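Uncharacterized protein (Bordetella bronchiseptica RB50, PDB 3BE3) is of unknown function, a small, mostly beta protein of the DUF1653 family in the SH3 clan whose sheet continues into a second subunit. Local coordinates at residues 32-40 with 50-58; 4-12 with 21-29. All coordinates share one frame; numbering follows the deposited sequence.

Interaction 1 of 2, residues 32-40 with 50-58; sequences TDEVVVVYT and MSTRLLRIW. With SO4 (sulfate ion), chain D.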
loop_
_atom_site.group_PDB
_atom_site.type_symbol
_atom_site.label_atom_id
_atom_site.label_comp_id
_atom_site.label_asym_id
_atom_site.label_seq_id
_atom_site.Cartn_x
_atom_site.Cartn_y
_atom_site.Cartn_z
ATOM N N THR B 32 2.540 -12.526 0.331
ATOM C CA THR B 32 3.781 -12.922 -0.326
ATOM C C THR B 32 5.093 -12.485 0.317
ATOM O O THR B 32 6.161 -12.963 -0.069
ATOM C CB THR B 32 3.787 -12.368 -1.742
ATOM O OG1 THR B 32 3.876 -10.939 -1.672
ATOM C CG2 THR B 32 2.492 -12.754 -2.473
ATOM N N ASP B 33 5.010 -11.562 1.268
ATOM C CA ASP B 33 6.184 -11.013 1.940
ATOM C C ASP B 33 7.079 -10.274 0.958
ATOM O O ASP B 33 8.282 -10.125 1.176
ATOM C CB ASP B 33 6.979 -12.112 2.655
ATOM C CG ASP B 33 6.232 -12.678 3.855
ATOM O OD1 ASP B 33 5.276 -13.466 3.653
ATOM O OD2 ASP B 33 6.588 -12.317 5.001
ATOM N N GLU B 34 6.490 -9.813 -0.138
ATOM C CA GLU B 34 7.267 -9.071 -1.117
ATOM C C GLU B 34 7.202 -7.592 -0.754
ATOM O O GLU B 34 6.250 -7.130 -0.127
ATOM C CB GLU B 34 6.751 -9.323 -2.543
ATOM C CG GLU B 34 7.039 -10.747 -3.034
ATOM C CD GLU B 34 7.229 -10.839 -4.545
ATOM O OE1 GLU B 34 6.286 -10.509 -5.293
ATOM O OE2 GLU B 34 8.327 -11.244 -4.986
ATOM N N VAL B 35 8.245 -6.870 -1.130
ATOM C CA VAL B 35 8.370 -5.447 -0.860
ATOM C C VAL B 35 7.697 -4.660 -1.987
ATOM O O VAL B 35 8.034 -4.838 -3.159
ATOM C CB VAL B 35 9.863 -5.093 -0.750
ATOM C CG1 VAL B 35 10.041 -3.601 -0.577
ATOM C CG2 VAL B 35 10.462 -5.801 0.460
ATOM N N VAL B 36 6.736 -3.808 -1.637
ATOM C CA VAL B 36 6.007 -3.037 -2.645
ATOM C C VAL B 36 5.992 -1.526 -2.379
ATOM O O VAL B 36 6.189 -1.081 -1.247
ATOM C CB VAL B 36 4.531 -3.509 -2.728
ATOM C CG1 VAL B 36 4.464 -4.998 -3.017
ATOM C CG2 VAL B 36 3.816 -3.197 -1.411
ATOM N N VAL B 37 5.749 -0.744 -3.430
ATOM C CA VAL B 37 5.653 0.711 -3.305
ATOM C C VAL B 37 4.160 1.043 -3.241
ATOM O O VAL B 37 3.369 0.526 -4.034
ATOM C CB VAL B 37 6.270 1.456 -4.535
ATOM C CG1 VAL B 37 6.026 2.972 -4.429
ATOM C CG2 VAL B 37 7.763 1.160 -4.635
ATOM N N VAL B 38 3.784 1.882 -2.279
ATOM C CA VAL B 38 2.400 2.325 -2.107
ATOM C C VAL B 38 2.369 3.727 -2.706
ATOM O O VAL B 38 3.115 4.600 -2.264
ATOM C CB VAL B 38 2.010 2.401 -0.609
ATOM C CG1 VAL B 38 0.590 2.948 -0.459
ATOM C CG2 VAL B 38 2.107 1.016 0.012
ATOM N N TYR B 39 1.524 3.941 -3.711
ATOM C CA TYR B 39 1.461 5.246 -4.367
ATOM C C TYR B 39 0.061 5.663 -4.830
ATOM O O TYR B 39 -0.812 4.823 -5.055
ATOM C CB TYR B 39 2.434 5.258 -5.555
ATOM C CG TYR B 39 2.146 4.258 -6.669
ATOM C CD1 TYR B 39 1.645 4.676 -7.901
ATOM C CD2 TYR B 39 2.415 2.902 -6.512
ATOM C CE1 TYR B 39 1.421 3.769 -8.947
ATOM C CE2 TYR B 39 2.194 1.990 -7.555
ATOM C CZ TYR B 39 1.700 2.427 -8.769
ATOM O OH TYR B 39 1.521 1.525 -9.801
ATOM N N THR B 40 -0.138 6.968 -4.989
ATOM C CA THR B 40 -1.425 7.505 -5.412
ATOM C C THR B 40 -1.226 8.258 -6.715
ATOM O O THR B 40 -0.191 8.888 -6.911
ATOM C CB THR B 40 -1.968 8.497 -4.359
ATOM O OG1 THR B 40 -1.932 7.886 -3.065
ATOM C CG2 THR B 40 -3.403 8.911 -4.693
HETATM N N MSE B 50 -5.328 4.763 -5.163
HETATM C CA MSE B 50 -4.083 4.179 -4.666
HETATM C C MSE B 50 -3.755 2.864 -5.353
HETATM O O MSE B 50 -4.652 2.105 -5.745
HETATM C CB MSE B 50 -4.125 3.954 -3.146
HETATM C CG MSE B 50 -3.885 5.203 -2.326
HETATM SE SE MSE B 50 -3.220 4.804 -0.541
HETATM C CE MSE B 50 -4.884 4.171 0.222
ATOM N N SER B 51 -2.458 2.599 -5.483
ATOM C CA SER B 51 -1.984 1.377 -6.119
ATOM C C SER B 51 -0.750 0.872 -5.391
ATOM O O SER B 51 -0.148 1.602 -4.607
ATOM C CB SER B 51 -1.612 1.659 -7.582
ATOM O OG SER B 51 -2.700 2.192 -8.312
ATOM N N THR B 52 -0.376 -0.383 -5.641
ATOM C CA THR B 52 0.833 -0.940 -5.043
ATOM C C THR B 52 1.575 -1.655 -6.168
ATOM O O THR B 52 0.959 -2.240 -7.064
ATOM C CB THR B 52 0.548 -1.962 -3.910
ATOM O OG1 THR B 52 0.032 -3.175 -4.475
ATOM C CG2 THR B 52 -0.441 -1.392 -2.904
ATOM N N ARG B 53 2.901 -1.592 -6.136
ATOM C CA ARG B 53 3.708 -2.232 -7.169
ATOM C C ARG B 53 5.039 -2.676 -6.583
ATOM O O ARG B 53 5.646 -1.950 -5.798
ATOM C CB ARG B 53 3.949 -1.263 -8.325
ATOM C CG ARG B 53 4.520 -1.923 -9.562
ATOM C CD ARG B 53 4.365 -1.027 -10.783
ATOM N NE ARG B 53 4.654 -1.744 -12.020
ATOM C CZ ARG B 53 4.473 -1.237 -13.235
ATOM N NH1 ARG B 53 4.003 -0.005 -13.374
ATOM N NH2 ARG B 53 4.761 -1.966 -14.302
ATOM N N LEU B 54 5.488 -3.867 -6.972
ATOM C CA LEU B 54 6.753 -4.397 -6.480
ATOM C C LEU B 54 7.862 -3.362 -6.638
ATOM O O LEU B 54 7.982 -2.709 -7.674
ATOM C CB LEU B 54 7.123 -5.682 -7.241
ATOM C CG LEU B 54 6.181 -6.876 -7.051
ATOM C CD1 LEU B 54 6.512 -7.969 -8.054
ATOM C CD2 LEU B 54 6.298 -7.395 -5.618
ATOM N N LEU B 55 8.671 -3.210 -5.599
ATOM C CA LEU B 55 9.768 -2.256 -5.629
ATOM C C LEU B 55 10.743 -2.548 -6.771
ATOM O O LEU B 55 11.199 -1.638 -7.467
ATOM C CB LEU B 55 10.509 -2.286 -4.289
ATOM C CG LEU B 55 11.742 -1.394 -4.138
ATOM C CD1 LEU B 55 11.338 0.058 -4.225
ATOM C CD2 LEU B 55 12.394 -1.652 -2.815
ATOM N N ARG B 56 11.062 -3.823 -6.966
ATOM C CA ARG B 56 12.003 -4.194 -8.014
ATOM C C ARG B 56 11.483 -3.907 -9.424
ATOM O O ARG B 56 12.273 -3.690 -10.336
ATOM C CB ARG B 56 12.417 -5.664 -7.870
ATOM C CG ARG B 56 11.299 -6.673 -7.985
ATOM C CD ARG B 56 11.878 -8.081 -7.854
ATOM N NE ARG B 56 10.910 -9.113 -8.218
ATOM C CZ ARG B 56 10.062 -9.693 -7.370
ATOM N NH1 ARG B 56 10.057 -9.346 -6.084
ATOM N NH2 ARG B 56 9.217 -10.615 -7.816
ATOM N N ILE B 57 10.165 -3.893 -9.603
ATOM C CA ILE B 57 9.599 -3.581 -10.914
ATOM C C ILE B 57 9.577 -2.055 -11.062
ATOM O O ILE B 57 9.892 -1.511 -12.121
ATOM C CB ILE B 57 8.157 -4.124 -11.072
ATOM C CG1 ILE B 57 8.144 -5.651 -10.916
ATOM C CG2 ILE B 57 7.603 -3.717 -12.428
ATOM C CD1 ILE B 57 9.006 -6.395 -11.915
ATOM N N TRP B 58 9.199 -1.371 -9.983
ATOM C CA TRP B 58 9.148 0.095 -9.945
ATOM C C TRP B 58 10.520 0.658 -10.312
ATOM O O TRP B 58 10.619 1.647 -11.040
ATOM C CB TRP B 58 8.747 0.563 -8.534
ATOM C CG TRP B 58 8.765 2.065 -8.270
ATOM C CD1 TRP B 58 9.859 2.843 -8.048
ATOM C CD2 TRP B 58 7.625 2.937 -8.129
ATOM N NE1 TRP B 58 9.477 4.138 -7.764
ATOM C CE2 TRP B 58 8.111 4.216 -7.802
ATOM C CE3 TRP B 58 6.244 2.751 -8.226
ATOM C CZ2 TRP B 58 7.259 5.310 -7.596
ATOM C CZ3 TRP B 58 5.402 3.843 -8.017
ATOM C CH2 TRP B 58 5.912 5.094 -7.699
HETATM S S SO4 D . 4.120 0.267 -17.130
HETATM O O1 SO4 D . 4.942 0.868 -16.059
HETATM O O2 SO4 D . 5.012 -0.231 -18.194
HETATM O O3 SO4 D . 3.341 -0.854 -16.585
HETATM O O4 SO4 D . 3.208 1.283 -17.680
HETATM O O HOH W 1 10.186 -5.979 -4.662
HETATM O O HOH W 2 2.019 2.045 -12.387
#

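Interaction 2 of 2, residues 4-12 with 21-29; sequences AMQDFRPGV and YLALGLARA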
loop_
_atom_site.group_PDB
_atom_site.type_symbol
_atom_site.label_atom_id
_atom_site.label_comp_id
_atom_site.label_asym_id
_atom_site.label_seq_id
_atom_site.Cartn_x
_atom_site.Cartn_y
_atom_site.Cartn_z
ATOM N N ALA B 4 18.164 -2.116 -2.262
ATOM C CA ALA B 4 17.349 -1.094 -2.982
ATOM C C ALA B 4 16.490 -0.296 -2.005
ATOM O O ALA B 4 16.372 0.923 -2.127
ATOM C CB ALA B 4 16.462 -1.770 -4.023
HETATM N N MSE B 5 15.904 -0.993 -1.038
HETATM C CA MSE B 5 15.051 -0.366 -0.028
HETATM C C MSE B 5 15.689 0.887 0.572
HETATM O O MSE B 5 15.077 1.960 0.606
HETATM C CB MSE B 5 14.759 -1.354 1.106
HETATM C CG MSE B 5 13.692 -2.383 0.799
HETATM SE SE MSE B 5 13.493 -3.644 2.258
HETATM C CE MSE B 5 12.934 -2.429 3.652
ATOM N N GLN B 6 16.922 0.742 1.043
ATOM C CA GLN B 6 17.639 1.847 1.659
ATOM C C GLN B 6 17.766 3.076 0.761
ATOM O O GLN B 6 17.808 4.201 1.259
ATOM C CB GLN B 6 19.030 1.385 2.108
ATOM C CG GLN B 6 19.774 2.432 2.924
ATOM C CD GLN B 6 21.008 1.896 3.632
ATOM O OE1 GLN B 6 21.701 2.636 4.336
ATOM N NE2 GLN B 6 21.286 0.607 3.456
ATOM N N ASP B 7 17.829 2.873 -0.554
ATOM C CA ASP B 7 17.961 4.000 -1.473
ATOM C C ASP B 7 16.622 4.555 -1.951
ATOM O O ASP B 7 16.573 5.590 -2.611
ATOM C CB ASP B 7 18.820 3.611 -2.685
ATOM C CG ASP B 7 20.264 3.291 -2.304
ATOM O OD1 ASP B 7 20.868 4.069 -1.529
ATOM O OD2 ASP B 7 20.797 2.267 -2.784
ATOM N N PHE B 8 15.528 3.881 -1.621
ATOM C CA PHE B 8 14.226 4.376 -2.053
ATOM C C PHE B 8 13.863 5.665 -1.332
ATOM O O PHE B 8 14.048 5.793 -0.121
ATOM C CB PHE B 8 13.112 3.358 -1.785
ATOM C CG PHE B 8 11.748 3.816 -2.265
ATOM C CD1 PHE B 8 11.446 3.829 -3.623
ATOM C CD2 PHE B 8 10.788 4.285 -1.368
ATOM C CE1 PHE B 8 10.221 4.312 -4.090
ATOM C CE2 PHE B 8 9.556 4.772 -1.826
ATOM C CZ PHE B 8 9.273 4.785 -3.190
ATOM N N ARG B 9 13.348 6.626 -2.087
ATOM C CA ARG B 9 12.928 7.891 -1.506
ATOM C C ARG B 9 11.457 8.124 -1.819
ATOM O O ARG B 9 11.083 8.283 -2.978
ATOM C CB ARG B 9 13.750 9.057 -2.064
ATOM C CG ARG B 9 15.161 9.155 -1.516
ATOM C CD ARG B 9 15.790 10.524 -1.792
ATOM N NE ARG B 9 15.061 11.617 -1.153
ATOM C CZ ARG B 9 15.444 12.893 -1.177
ATOM N NH1 ARG B 9 16.554 13.250 -1.810
ATOM N NH2 ARG B 9 14.716 13.818 -0.569
ATOM N N PRO B 10 10.597 8.129 -0.786
ATOM C CA PRO B 10 9.175 8.360 -1.056
ATOM C C PRO B 10 9.012 9.807 -1.496
ATOM O O PRO B 10 9.819 10.663 -1.132
ATOM C CB PRO B 10 8.506 8.098 0.291
ATOM C CG PRO B 10 9.432 7.146 0.963
ATOM C CD PRO B 10 10.802 7.734 0.614
ATOM N N GLY B 11 7.974 10.069 -2.278
ATOM C CA GLY B 11 7.742 11.418 -2.769
ATOM C C GLY B 11 7.062 11.378 -4.120
ATOM O O GLY B 11 6.467 10.370 -4.487
ATOM N N VAL B 12 7.164 12.465 -4.872
ATOM C CA VAL B 12 6.537 12.542 -6.184
ATOM C C VAL B 12 7.424 11.977 -7.284
ATOM O O VAL B 12 8.614 12.287 -7.370
ATOM C CB VAL B 12 6.139 14.007 -6.511
ATOM C CG1 VAL B 12 5.497 14.096 -7.901
ATOM C CG2 VAL B 12 5.148 14.509 -5.450
ATOM N N TYR B 21 2.856 10.612 -9.781
ATOM C CA TYR B 21 2.308 9.818 -8.687
ATOM C C TYR B 21 2.985 10.191 -7.370
ATOM O O TYR B 21 4.113 10.698 -7.362
ATOM C CB TYR B 21 2.529 8.314 -8.949
ATOM C CG TYR B 21 1.851 7.763 -10.186
ATOM C CD1 TYR B 21 2.440 7.860 -11.443
ATOM C CD2 TYR B 21 0.611 7.137 -10.105
ATOM C CE1 TYR B 21 1.807 7.348 -12.588
ATOM C CE2 TYR B 21 -0.028 6.623 -11.244
ATOM C CZ TYR B 21 0.573 6.729 -12.479
ATOM O OH TYR B 21 -0.054 6.202 -13.589
ATOM N N LEU B 22 2.287 9.946 -6.263
ATOM C CA LEU B 22 2.831 10.224 -4.937
ATOM C C LEU B 22 3.122 8.901 -4.251
ATOM O O LEU B 22 2.197 8.175 -3.888
ATOM C CB LEU B 22 1.835 11.023 -4.083
ATOM C CG LEU B 22 2.198 11.201 -2.591
ATOM C CD1 LEU B 22 3.490 11.974 -2.432
ATOM C CD2 LEU B 22 1.052 11.911 -1.868
ATOM N N ALA B 23 4.403 8.581 -4.087
ATOM C CA ALA B 23 4.784 7.354 -3.403
ATOM C C ALA B 23 4.792 7.703 -1.916
ATOM O O ALA B 23 5.536 8.585 -1.484
ATOM C CB ALA B 23 6.179 6.888 -3.862
ATOM N N LEU B 24 3.947 7.021 -1.143
ATOM C CA LEU B 24 3.833 7.263 0.294
ATOM C C LEU B 24 4.895 6.534 1.108
ATOM O O LEU B 24 5.240 6.949 2.216
ATOM C CB LEU B 24 2.445 6.836 0.785
ATOM C CG LEU B 24 1.243 7.661 0.312
ATOM C CD1 LEU B 24 -0.040 6.967 0.748
ATOM C CD2 LEU B 24 1.329 9.082 0.865
ATOM N N GLY B 25 5.399 5.432 0.567
ATOM C CA GLY B 25 6.425 4.675 1.264
ATOM C C GLY B 25 6.466 3.223 0.828
ATOM O O GLY B 25 5.750 2.816 -0.092
ATOM N N LEU B 26 7.313 2.434 1.482
ATOM C CA LEU B 26 7.440 1.017 1.171
ATOM C C LEU B 26 6.514 0.226 2.090
ATOM O O LEU B 26 6.197 0.658 3.199
ATOM C CB LEU B 26 8.880 0.541 1.384
ATOM C CG LEU B 26 9.973 1.132 0.496
ATOM C CD1 LEU B 26 11.323 0.582 0.926
ATOM C CD2 LEU B 26 9.684 0.781 -0.971
ATOM N N ALA B 27 6.081 -0.933 1.617
ATOM C CA ALA B 27 5.211 -1.792 2.398
ATOM C C ALA B 27 5.495 -3.254 2.087
ATOM O O ALA B 27 6.033 -3.591 1.036
ATOM C CB ALA B 27 3.751 -1.468 2.108
ATOM N N ARG B 28 5.138 -4.117 3.028
ATOM C CA ARG B 28 5.322 -5.554 2.878
ATOM C C ARG B 28 3.961 -6.177 2.567
ATOM O O ARG B 28 3.028 -6.058 3.356
ATOM C CB ARG B 28 5.875 -6.147 4.183
ATOM C CG ARG B 28 6.137 -7.649 4.167
ATOM C CD ARG B 28 7.474 -7.987 3.524
ATOM N NE ARG B 28 8.591 -7.402 4.266
ATOM C CZ ARG B 28 9.871 -7.603 3.973
ATOM N NH1 ARG B 28 10.207 -8.379 2.952
ATOM N NH2 ARG B 28 10.817 -7.019 4.701
ATOM N N ALA B 29 3.836 -6.813 1.408
ATOM C CA ALA B 29 2.580 -7.469 1.050
ATOM C C ALA B 29 2.494 -8.662 2.001
ATOM O O ALA B 29 3.384 -9.516 2.015
ATOM C CB ALA B 29 2.622 -7.943 -0.394
#

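Interaction 1 of 2, residues 32-40 with 50-58
The Y39 ring lies between W58 and S51: the edge of the indole is directed at one face, with CZ3 of W58 3.5 Å from CD2 of Y39 and the planes 67° apart, while CB of S51 sits over the opposite face, offset toward the rim. V37 lays its CG1 on the face of the indole, 3.7 Å from the centroid of the six-membered ring. CG of Y39 stands between its backbone N and carbonyl carbon (chi1 62°), which folds the ring back over strand 50-54. At the far end both terminal nitrogens of R56 grip OE2 of E34, with NH1 2.8 Å from it; OE2 lies near the guanidinium plane, but NH1 comes from above the carboxylate. Antiparallel backbone bonds set this register, V37 exchanging two with R53 and Y39 two with S51, and N of L55, at the start of helix 55-58, bonds to O of V35. R53, fully extended, holds a sulfate, probably from the crystallisation liquor, with H15, Y16 and R71. L55 packs on V35, V37, M5 and F8, W58 stacks on F72 of strand 67-76, and strand 20-29 flanks strand 35-41, whereas S51 and T52 pair in parallel with a strand of the second subunit.

Interaction 2 of 2, residues 4-12 with 21-29
F8 and L26 are at the centre of the apolar part of this contact, their side chains running antiparallel to one another as they pass. CD2 of L26 sits over one face of the phenyl ring in a CH-pi contact, 4.0 Å from its centroid and offset toward the rim. CB of A23 instead approaches the ring edge, 3.8 Å from CZ of F8. F8 has CG anti to the backbone N (chi1 -178°), which carries the ring across to strand 20-29, its face to L26 and its edge to A23. The other methyl of L26, CD1, packs against CG of M5 at 3.8 Å, so the leucine bridges the 3-10 turn 5-7 and the loop after it. P10 adds its ring to the row, CG lying 3.9 Å from CA of G25.

Polar contacts are confined to the backbone where strand 11-15 begins. N of A23 donates to O of G11 at 2.8 Å, and the return bond from N of G11 to O of A23 is weak, its angle only 130°. Next to this hydrogen-bonded pair, CA of V12 makes a CA-H...O contact of 3.3 Å with O of Y21.

G11 and G25 have backbone angles that only glycine adopts readily. The chemistry therefore divides: a short antiparallel ladder fixes the register at one end, and from P10 back to M5 the segment is held to strand 20-29 by apolar side chains.

Interaction 2 closes before interaction 1 opens, so the two follow in series along the chain, with centres about 8 Å apart. Each belongs to a hairpin of the same antiparallel sheet, where the order 50-54, 35-41, 20-29, 11-15 places both hairpins side by side. They meet along the seam between strands 20-29 and 35-41: O of T40 and N of L22 are 2.8 Å apart, a probable hydrogen bond, as are N of V36 and O of A27. L55, from interaction 1, packs against M5, F8 and L26 of interaction 2, giving the hairpins a shared apolar layer. Both also reach the second subunit through parallel ladders that carry the sheet across the dimer interface.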